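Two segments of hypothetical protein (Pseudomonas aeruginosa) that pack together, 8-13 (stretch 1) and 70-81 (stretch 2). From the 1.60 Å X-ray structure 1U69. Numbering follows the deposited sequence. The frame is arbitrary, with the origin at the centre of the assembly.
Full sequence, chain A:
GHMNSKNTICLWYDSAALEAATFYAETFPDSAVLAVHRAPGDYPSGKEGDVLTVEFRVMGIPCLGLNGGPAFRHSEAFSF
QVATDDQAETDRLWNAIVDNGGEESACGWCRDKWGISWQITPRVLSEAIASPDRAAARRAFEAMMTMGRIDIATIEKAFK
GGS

Stretch 1 8-13: TICLWY
Stretch 2, residues 70-81: PAFRHSEAFSFQ

A single hydrogen bond joins the two stretches, and it runs from a side chain to a backbone: His74 NE2 donates to the carbonyl oxygen of Trp12, with NE2 and O 2.8 Å apart and an N-H...O angle of 150°. The acceptor lies at the edge of the imidazole, near its plane, where the N-H bond can point at it. The CA-to-CB bond of His74 runs sideways to stretch 1, and chi1 of -70° (m) with chi2 of -71° brings the ring end closer.

Everything else is side-chain packing, because the strands are too far apart to pair. Residues 8-13 form an extended strand, with phi from -129° to -79° and psi from 115° to 156°. Residues 78-81 form the second, and its axis passes 10.7 Å from the first at closest approach, with N-to-C directions at 122°. The CA atoms of Ile9 and Phe80 are 10.3 Å apart, leaving room for a layer of side chains. Nearer the loop the backbones converge, and the CA atoms of Trp12 and Phe72 are separated by 7.3 Å. Between loop and strand, the chain turns at Ser75-Phe78: Phe78 N bonds to Ser75 O at 3.2 Å, and Ala77 N makes a weak bond to Ser75 OG at 3.3 Å.

In the buried layer, Ile9 (m, chi2 48°) and Leu11 (m, chi2 166°) both point toward stretch 2 and meet two phenylalanines. Leu11 reaches both rings: its CD2 lies 3.6 Å from Phe78 CE2, while its CD1 lies 3.8 Å from Phe80 CE2, at the edge of that ring. Ile9 CG2 stands 4.2 Å from Phe78 CZ and also 4.2 Å from Phe80 CZ. Phe78 is t (163°, chi2 83°) and Phe80 is m (-74°, chi2 -70°). These contacts are purely apolar and remove hydrocarbon surface from water. Leu11 CD2 also approaches His74 CE1, at 4.1 Å, linking this layer to the hydrogen-bonded imidazole.

With chi1 of Trp12 at -163° (t) and chi2 at -74°, its indole presents a face to the edge of Phe72 (m, chi2 -73°; backbone -125/152). The Phe72 ring and the six-membered ring of Trp12 have centroids 4.8 Å apart and planes at 87°, and Trp12 CH2 lies 3.5 Å from Phe72 CD2. This geometry directs the slightly positive ring hydrogens of Phe72 at the indole pi cloud. Ala71 (-68/-35) adds a looser contact, its CB 4.3 Å from Trp12 CZ2.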

# COMPACT_ATOMS: atom_id res chain seq x y z
N THR A 8 5.31 -10.60 6.79
CA THR A 8 6.58 -9.87 6.89
C THR A 8 7.58 -10.47 5.92
O THR A 8 7.67 -11.69 5.79
CB THR A 8 7.10 -10.00 8.34
OG1 THR A 8 6.14 -9.46 9.26
CG2 THR A 8 8.37 -9.19 8.56
N ILE A 9 8.32 -9.62 5.21
CA ILE A 9 9.35 -10.07 4.27
C ILE A 9 10.59 -10.43 5.09
O ILE A 9 11.16 -9.55 5.71
CB ILE A 9 9.67 -8.94 3.25
CG1 ILE A 9 8.54 -8.77 2.21
CG2 ILE A 9 10.97 -9.23 2.47
CD1 ILE A 9 7.15 -8.69 2.72
N CYS A 10 10.99 -11.70 5.09
CA CYS A 10 12.14 -12.18 5.87
C CYS A 10 13.34 -12.39 4.95
O CYS A 10 13.26 -13.15 4.00
CB CYS A 10 11.79 -13.48 6.59
SG CYS A 10 13.07 -14.07 7.71
N LEU A 11 14.43 -11.69 5.22
CA LEU A 11 15.63 -11.74 4.40
C LEU A 11 16.77 -12.30 5.22
O LEU A 11 16.97 -11.88 6.36
CB LEU A 11 15.98 -10.34 3.90
CG LEU A 11 14.93 -9.76 2.95
CD1 LEU A 11 15.17 -8.28 2.78
CD2 LEU A 11 14.96 -10.50 1.62
N TRP A 12 17.50 -13.24 4.63
CA TRP A 12 18.57 -13.99 5.30
C TRP A 12 19.88 -13.22 5.19
O TRP A 12 20.25 -12.75 4.11
CB TRP A 12 18.72 -15.36 4.62
CG TRP A 12 19.48 -16.41 5.38
CD1 TRP A 12 20.83 -16.47 5.56
CD2 TRP A 12 18.93 -17.56 6.00
NE1 TRP A 12 21.15 -17.60 6.27
CE2 TRP A 12 20.00 -18.29 6.56
CE3 TRP A 12 17.64 -18.06 6.15
CZ2 TRP A 12 19.82 -19.48 7.27
CZ3 TRP A 12 17.45 -19.24 6.86
CH2 TRP A 12 18.53 -19.93 7.41
N TYR A 13 20.58 -13.09 6.31
CA TYR A 13 21.91 -12.48 6.36
C TYR A 13 22.88 -13.40 7.10
O TYR A 13 22.46 -14.24 7.89
CB TYR A 13 21.87 -11.12 7.08
CG TYR A 13 21.04 -10.10 6.35
CD1 TYR A 13 21.60 -9.28 5.38
CD2 TYR A 13 19.68 -9.96 6.63
CE1 TYR A 13 20.83 -8.37 4.68
CE2 TYR A 13 18.90 -9.04 5.95
CZ TYR A 13 19.47 -8.26 4.98
OH TYR A 13 18.66 -7.38 4.30
N PRO A 70 25.93 -18.37 6.72
CA PRO A 70 26.14 -18.51 5.27
C PRO A 70 25.36 -19.62 4.55
O PRO A 70 25.71 -19.90 3.40
CB PRO A 70 27.66 -18.79 5.19
CG PRO A 70 27.95 -19.45 6.41
CD PRO A 70 27.07 -18.89 7.50
N ALA A 71 24.33 -20.21 5.16
CA ALA A 71 23.74 -21.44 4.62
C ALA A 71 23.03 -21.20 3.31
O ALA A 71 23.03 -22.06 2.44
CB ALA A 71 22.78 -22.09 5.62
N PHE A 72 22.41 -20.04 3.17
CA PHE A 72 21.68 -19.71 1.95
C PHE A 72 22.17 -18.41 1.34
O PHE A 72 22.63 -17.50 2.06
CB PHE A 72 20.17 -19.66 2.23
CG PHE A 72 19.62 -20.93 2.81
CD1 PHE A 72 19.46 -22.07 2.00
CD2 PHE A 72 19.29 -21.03 4.14
CE1 PHE A 72 18.96 -23.25 2.52
CE2 PHE A 72 18.78 -22.22 4.68
CZ PHE A 72 18.62 -23.33 3.86
N ARG A 73 22.04 -18.31 0.02
CA ARG A 73 22.47 -17.15 -0.76
C ARG A 73 21.30 -16.55 -1.52
O ARG A 73 20.41 -17.28 -1.97
CB ARG A 73 23.56 -17.56 -1.75
CG ARG A 73 24.80 -18.02 -1.05
CD ARG A 73 26.00 -18.34 -1.93
NE ARG A 73 27.22 -17.62 -1.57
CZ ARG A 73 27.73 -17.46 -0.34
NH1 ARG A 73 27.15 -17.96 0.76
NH2 ARG A 73 28.86 -16.76 -0.19
N HIS A 74 21.32 -15.23 -1.67
CA HIS A 74 20.27 -14.51 -2.43
C HIS A 74 20.44 -14.68 -3.94
O HIS A 74 21.52 -14.96 -4.44
CB HIS A 74 20.26 -13.01 -2.06
CG HIS A 74 19.77 -12.75 -0.68
ND1 HIS A 74 18.46 -12.91 -0.31
CD2 HIS A 74 20.44 -12.43 0.46
CE1 HIS A 74 18.33 -12.69 0.99
NE2 HIS A 74 19.52 -12.40 1.48
N SER A 75 19.35 -14.49 -4.66
CA SER A 75 19.38 -14.35 -6.11
C SER A 75 18.22 -13.53 -6.62
O SER A 75 17.34 -13.15 -5.85
CB SER A 75 19.38 -15.71 -6.79
OG SER A 75 18.07 -16.24 -6.92
N GLU A 76 18.21 -13.31 -7.93
CA GLU A 76 17.23 -12.45 -8.59
C GLU A 76 15.82 -13.04 -8.56
O GLU A 76 14.89 -12.39 -9.01
CB GLU A 76 17.60 -12.22 -10.05
CG GLU A 76 18.74 -11.22 -10.22
CD GLU A 76 20.11 -11.85 -10.21
OE1 GLU A 76 20.29 -13.01 -9.79
OE2 GLU A 76 21.07 -11.12 -10.62
N ALA A 77 15.68 -14.26 -8.06
CA ALA A 77 14.36 -14.84 -7.83
C ALA A 77 13.49 -13.91 -6.97
O ALA A 77 12.27 -13.84 -7.15
CB ALA A 77 14.47 -16.23 -7.20
N PHE A 78 14.14 -13.19 -6.05
CA PHE A 78 13.47 -12.13 -5.27
C PHE A 78 14.14 -10.80 -5.53
O PHE A 78 15.38 -10.73 -5.58
CB PHE A 78 13.54 -12.43 -3.78
CG PHE A 78 13.24 -11.23 -2.93
CD1 PHE A 78 11.95 -10.87 -2.64
CD2 PHE A 78 14.26 -10.43 -2.43
CE1 PHE A 78 11.68 -9.75 -1.86
CE2 PHE A 78 14.00 -9.31 -1.69
CZ PHE A 78 12.72 -8.97 -1.39
N SER A 79 13.33 -9.75 -5.64
CA SER A 79 13.85 -8.39 -5.64
C SER A 79 12.81 -7.41 -5.10
O SER A 79 11.61 -7.66 -5.14
CB SER A 79 14.28 -7.95 -7.05
OG SER A 79 13.21 -8.05 -7.97
N PHE A 80 13.30 -6.28 -4.59
CA PHE A 80 12.46 -5.12 -4.27
C PHE A 80 12.44 -4.26 -5.52
O PHE A 80 13.49 -3.96 -6.05
CB PHE A 80 13.06 -4.28 -3.15
CG PHE A 80 12.97 -4.87 -1.77
CD1 PHE A 80 11.74 -4.97 -1.12
CD2 PHE A 80 14.12 -5.23 -1.08
CE1 PHE A 80 11.67 -5.48 0.17
CE2 PHE A 80 14.05 -5.74 0.21
CZ PHE A 80 12.84 -5.85 0.83
N GLN A 81 11.27 -3.87 -6.00
CA GLN A 81 11.17 -2.90 -7.08
C GLN A 81 10.70 -1.56 -6.53
O GLN A 81 9.60 -1.43 -6.03
CB GLN A 81 10.24 -3.38 -8.19
CG GLN A 81 10.19 -2.43 -9.37
CD GLN A 81 9.33 -2.94 -10.49
OE1 GLN A 81 9.80 -3.69 -11.36
NE2 GLN A 81 8.08 -2.54 -10.49